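Long-range contact in probable hydrolase (Pseudomonas aeruginosa, PDB 3OM8), which is an alpha/beta-hydrolase-fold enzyme that probably hydrolyses 3-oxoadipate enol-lactone: residues Arg120-Pro132 against Thr220-Ala232. Residues are numbered along the deposited sequence; the frame is centred on the assembly and turned at random.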
loop_
_atom_site.group_PDB
_atom_site.type_symbol
_atom_site.label_atom_id
_atom_site.label_comp_id
_atom_site.label_asym_id
_atom_site.label_seq_id
_atom_site.Cartn_x
_atom_site.Cartn_y
_atom_site.Cartn_z
ATOM N N ARG B 120 -3.030 -19.324 -7.680
ATOM C CA ARG B 120 -2.795 -18.021 -7.070
ATOM C C ARG B 120 -4.088 -17.224 -6.894
ATOM O O ARG B 120 -5.027 -17.345 -7.688
ATOM C CB ARG B 120 -1.752 -17.237 -7.860
ATOM C CG ARG B 120 -0.393 -17.936 -7.855
ATOM C CD ARG B 120 0.715 -17.128 -8.519
ATOM N NE ARG B 120 1.880 -17.977 -8.762
ATOM C CZ ARG B 120 2.999 -17.580 -9.365
ATOM N NH1 ARG B 120 3.986 -18.444 -9.536
ATOM N NH2 ARG B 120 3.136 -16.330 -9.794
ATOM N N LEU B 121 -4.134 -16.415 -5.843
ATOM C CA LEU B 121 -5.363 -15.733 -5.467
ATOM C C LEU B 121 -5.203 -14.216 -5.493
ATOM O O LEU B 121 -4.296 -13.662 -4.864
ATOM C CB LEU B 121 -5.806 -16.203 -4.079
ATOM C CG LEU B 121 -7.068 -15.648 -3.433
ATOM C CD1 LEU B 121 -8.349 -16.132 -4.172
ATOM C CD2 LEU B 121 -7.087 -16.066 -1.961
ATOM N N VAL B 122 -6.074 -13.552 -6.246
ATOM C CA VAL B 122 -6.152 -12.095 -6.236
ATOM C C VAL B 122 -7.491 -11.646 -5.640
ATOM O O VAL B 122 -8.552 -12.173 -5.991
ATOM C CB VAL B 122 -5.979 -11.499 -7.639
ATOM C CG1 VAL B 122 -5.875 -9.975 -7.561
ATOM C CG2 VAL B 122 -4.727 -12.080 -8.312
ATOM N N LEU B 123 -7.421 -10.688 -4.721
ATOM C CA LEU B 123 -8.582 -10.182 -4.015
ATOM C C LEU B 123 -8.647 -8.681 -4.224
ATOM O O LEU B 123 -7.846 -7.942 -3.654
ATOM C CB LEU B 123 -8.433 -10.480 -2.527
ATOM C CG LEU B 123 -8.172 -11.948 -2.196
ATOM C CD1 LEU B 123 -7.932 -12.140 -0.706
ATOM C CD2 LEU B 123 -9.340 -12.805 -2.671
ATOM N N ALA B 124 -9.584 -8.226 -5.049
ATOM C CA ALA B 124 -9.677 -6.807 -5.379
ATOM C C ALA B 124 -10.840 -6.137 -4.657
ATOM O O ALA B 124 -11.947 -6.672 -4.627
ATOM C CB ALA B 124 -9.819 -6.621 -6.883
ATOM N N ASN B 125 -10.584 -4.964 -4.085
ATOM C CA ASN B 125 -11.623 -4.175 -3.450
ATOM C C ASN B 125 -12.595 -5.077 -2.693
ATOM O O ASN B 125 -13.779 -5.176 -3.039
ATOM C CB ASN B 125 -12.380 -3.374 -4.509
ATOM C CG ASN B 125 -11.483 -2.405 -5.269
ATOM O OD1 ASN B 125 -11.357 -1.241 -4.890
ATOM N ND2 ASN B 125 -10.881 -2.877 -6.358
ATOM N N THR B 126 -12.081 -5.752 -1.676
ATOM C CA THR B 126 -12.870 -6.723 -0.952
ATOM C C THR B 126 -12.617 -6.623 0.543
ATOM O O THR B 126 -11.959 -5.693 1.018
ATOM C CB THR B 126 -12.593 -8.158 -1.435
ATOM O OG1 THR B 126 -13.586 -9.045 -0.895
ATOM C CG2 THR B 126 -11.208 -8.616 -0.991
ATOM N N SER B 127 -13.142 -7.592 1.279
ATOM C CA SER B 127 -13.100 -7.538 2.724
ATOM C C SER B 127 -13.353 -8.912 3.319
ATOM O O SER B 127 -13.929 -9.784 2.670
ATOM C CB SER B 127 -14.141 -6.539 3.225
ATOM O OG SER B 127 -14.382 -6.704 4.606
ATOM N N ALA B 128 -12.912 -9.098 4.557
ATOM C CA ALA B 128 -13.161 -10.333 5.283
ATOM C C ALA B 128 -14.332 -10.178 6.248
ATOM O O ALA B 128 -14.764 -11.147 6.864
ATOM C CB ALA B 128 -11.920 -10.763 6.033
ATOM N N TRP B 129 -14.840 -8.957 6.383
ATOM C CA TRP B 129 -15.934 -8.700 7.314
ATOM C C TRP B 129 -16.531 -7.323 7.100
ATOM O O TRP B 129 -15.863 -6.311 7.298
ATOM C CB TRP B 129 -15.475 -8.856 8.763
ATOM C CG TRP B 129 -16.490 -8.392 9.779
ATOM C CD1 TRP B 129 -17.635 -9.039 10.153
ATOM C CD2 TRP B 129 -16.438 -7.184 10.553
ATOM N NE1 TRP B 129 -18.294 -8.308 11.112
ATOM C CE2 TRP B 129 -17.580 -7.167 11.375
ATOM C CE3 TRP B 129 -15.533 -6.120 10.634
ATOM C CZ2 TRP B 129 -17.845 -6.123 12.264
ATOM C CZ3 TRP B 129 -15.794 -5.086 11.516
ATOM C CH2 TRP B 129 -16.944 -5.094 12.317
ATOM N N LEU B 130 -17.803 -7.299 6.705
ATOM C CA LEU B 130 -18.482 -6.055 6.372
ATOM C C LEU B 130 -19.600 -5.692 7.356
ATOM O O LEU B 130 -20.489 -4.910 7.027
ATOM C CB LEU B 130 -19.006 -6.114 4.932
ATOM C CG LEU B 130 -17.894 -6.169 3.875
ATOM C CD1 LEU B 130 -18.440 -6.480 2.488
ATOM C CD2 LEU B 130 -17.142 -4.859 3.854
ATOM N N GLY B 131 -19.544 -6.255 8.563
ATOM C CA GLY B 131 -20.498 -5.935 9.615
ATOM C C GLY B 131 -20.413 -4.483 10.051
ATOM O O GLY B 131 -19.576 -3.730 9.539
ATOM N N PRO B 132 -21.274 -4.068 10.999
ATOM C CA PRO B 132 -22.297 -4.874 11.680
ATOM C C PRO B 132 -23.335 -5.432 10.702
ATOM O O PRO B 132 -23.588 -4.821 9.664
ATOM C CB PRO B 132 -22.955 -3.866 12.633
ATOM C CG PRO B 132 -21.947 -2.783 12.809
ATOM C CD PRO B 132 -21.285 -2.674 11.470
ATOM N N THR B 220 -15.438 3.261 0.018
ATOM C CA THR B 220 -16.371 3.274 1.160
ATOM C C THR B 220 -17.155 1.976 1.301
ATOM O O THR B 220 -17.623 1.653 2.386
ATOM C CB THR B 220 -17.394 4.418 1.067
ATOM O OG1 THR B 220 -17.690 4.679 -0.311
ATOM C CG2 THR B 220 -16.833 5.671 1.706
ATOM N N VAL B 221 -17.312 1.244 0.206
ATOM C CA VAL B 221 -17.905 -0.088 0.271
ATOM C C VAL B 221 -16.973 -1.052 1.019
ATOM O O VAL B 221 -17.284 -1.517 2.115
ATOM C CB VAL B 221 -18.196 -0.631 -1.139
ATOM C CG1 VAL B 221 -18.836 -2.008 -1.056
ATOM C CG2 VAL B 221 -19.096 0.330 -1.900
ATOM N N THR B 222 -15.820 -1.341 0.419
ATOM C CA THR B 222 -14.794 -2.159 1.054
ATOM C C THR B 222 -13.578 -1.273 1.337
ATOM O O THR B 222 -12.712 -1.094 0.473
ATOM C CB THR B 222 -14.385 -3.341 0.158
ATOM O OG1 THR B 222 -14.239 -2.883 -1.190
ATOM C CG2 THR B 222 -15.448 -4.426 0.180
ATOM N N ALA B 223 -13.532 -0.710 2.542
ATOM C CA ALA B 223 -12.521 0.267 2.909
ATOM C C ALA B 223 -11.089 -0.249 2.709
ATOM O O ALA B 223 -10.813 -1.447 2.837
ATOM C CB ALA B 223 -12.737 0.719 4.340
ATOM N N ALA B 224 -10.178 0.658 2.387
ATOM C CA ALA B 224 -8.786 0.271 2.221
ATOM C C ALA B 224 -8.297 -0.543 3.421
ATOM O O ALA B 224 -7.660 -1.573 3.249
ATOM C CB ALA B 224 -7.905 1.498 1.989
ATOM N N SER B 225 -8.621 -0.105 4.635
ATOM C CA SER B 225 -8.153 -0.802 5.831
ATOM C C SER B 225 -8.586 -2.271 5.854
ATOM O O SER B 225 -7.905 -3.119 6.445
ATOM C CB SER B 225 -8.642 -0.097 7.092
ATOM O OG SER B 225 -10.059 -0.174 7.198
ATOM N N HIS B 226 -9.714 -2.568 5.210
ATOM C CA HIS B 226 -10.220 -3.940 5.124
ATOM C C HIS B 226 -9.257 -4.832 4.370
ATOM O O HIS B 226 -8.949 -5.945 4.797
ATOM C CB HIS B 226 -11.560 -3.972 4.397
ATOM C CG HIS B 226 -12.713 -3.525 5.236
ATOM N ND1 HIS B 226 -12.686 -2.372 5.990
ATOM C CD2 HIS B 226 -13.933 -4.070 5.429
ATOM C CE1 HIS B 226 -13.840 -2.231 6.619
ATOM N NE2 HIS B 226 -14.611 -3.248 6.292
ATOM N N GLY B 227 -8.793 -4.343 3.230
ATOM C CA GLY B 227 -7.877 -5.119 2.419
ATOM C C GLY B 227 -6.482 -5.161 3.051
ATOM O O GLY B 227 -5.760 -6.146 2.898
ATOM N N GLU B 228 -6.109 -4.098 3.759
ATOM C CA GLU B 228 -4.836 -4.099 4.491
ATOM C C GLU B 228 -4.881 -5.177 5.557
ATOM O O GLU B 228 -3.892 -5.864 5.783
ATOM C CB GLU B 228 -4.547 -2.746 5.140
ATOM C CG GLU B 228 -4.397 -1.616 4.147
ATOM C CD GLU B 228 -4.363 -0.254 4.811
ATOM O OE1 GLU B 228 -4.218 0.756 4.087
ATOM O OE2 GLU B 228 -4.482 -0.188 6.053
ATOM N N LEU B 229 -6.037 -5.324 6.202
ATOM C CA LEU B 229 -6.189 -6.327 7.246
ATOM C C LEU B 229 -6.029 -7.722 6.659
ATOM O O LEU B 229 -5.470 -8.605 7.296
ATOM C CB LEU B 229 -7.549 -6.205 7.935
ATOM C CG LEU B 229 -7.854 -7.308 8.957
ATOM C CD1 LEU B 229 -6.806 -7.276 10.070
ATOM C CD2 LEU B 229 -9.279 -7.196 9.539
ATOM N N ILE B 230 -6.532 -7.916 5.443
ATOM C CA ILE B 230 -6.378 -9.189 4.753
ATOM C C ILE B 230 -4.912 -9.478 4.414
ATOM O O ILE B 230 -4.402 -10.552 4.732
ATOM C CB ILE B 230 -7.201 -9.242 3.462
ATOM C CG1 ILE B 230 -8.704 -9.275 3.781
ATOM C CG2 ILE B 230 -6.813 -10.463 2.648
ATOM C CD1 ILE B 230 -9.583 -9.149 2.563
ATOM N N ALA B 231 -4.248 -8.526 3.755
ATOM C CA ALA B 231 -2.843 -8.684 3.387
ATOM C C ALA B 231 -2.012 -8.969 4.629
ATOM O O ALA B 231 -1.183 -9.873 4.629
ATOM C CB ALA B 231 -2.314 -7.436 2.652
ATOM N N ALA B 232 -2.261 -8.206 5.690
ATOM C CA ALA B 232 -1.526 -8.343 6.947
ATOM C C ALA B 232 -1.756 -9.688 7.633
ATOM O O ALA B 232 -0.977 -10.096 8.494
ATOM C CB ALA B 232 -1.894 -7.211 7.891
HETATM O O HOH W 1 -10.411 -3.309 0.563
HETATM O O HOH W 2 -11.205 -7.491 6.084
#
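Ile230 and Thr222 meet residues 123-128 where, in this alpha/beta hydrolase fold, the chain leaving central strand 118-124 runs over helix 224-233 and the loop before it. The apolar part centres on Ile230, whose two branches divide the work. With CG2 anti to the backbone N, that methyl reaches Leu123 CD1 at 3.9 Å, while CD1, on the other branch, lies against the backbone of Ser127 and 3.9 Å from Thr126 CG2, the side chains of Ile230 and Thr126 crossing at about a right angle. Val213 of the adjoining strand 211-216 also packs on Ile230. Nearer the helix start, Leu130 CD2 comes within 3.8 Å of Val221 O and also touches Thr222 CG2.

Two waters bridge the segments. One lies within hydrogen-bonding distance of Thr126 O (2.9 Å) and Ala223 O (3.0 Å), the latter at the N-cap; a second accepts from Ala128 N (2.8 Å) and donates to His226 O (3.0 Å), tying loop to helix. Thr222 borders the probable Ser101-His246-Asp219 triad: its OG1 is hydrogen-bonded to Asp219 OD2, and its CG2 rests 3.6 Å from Thr126 CA.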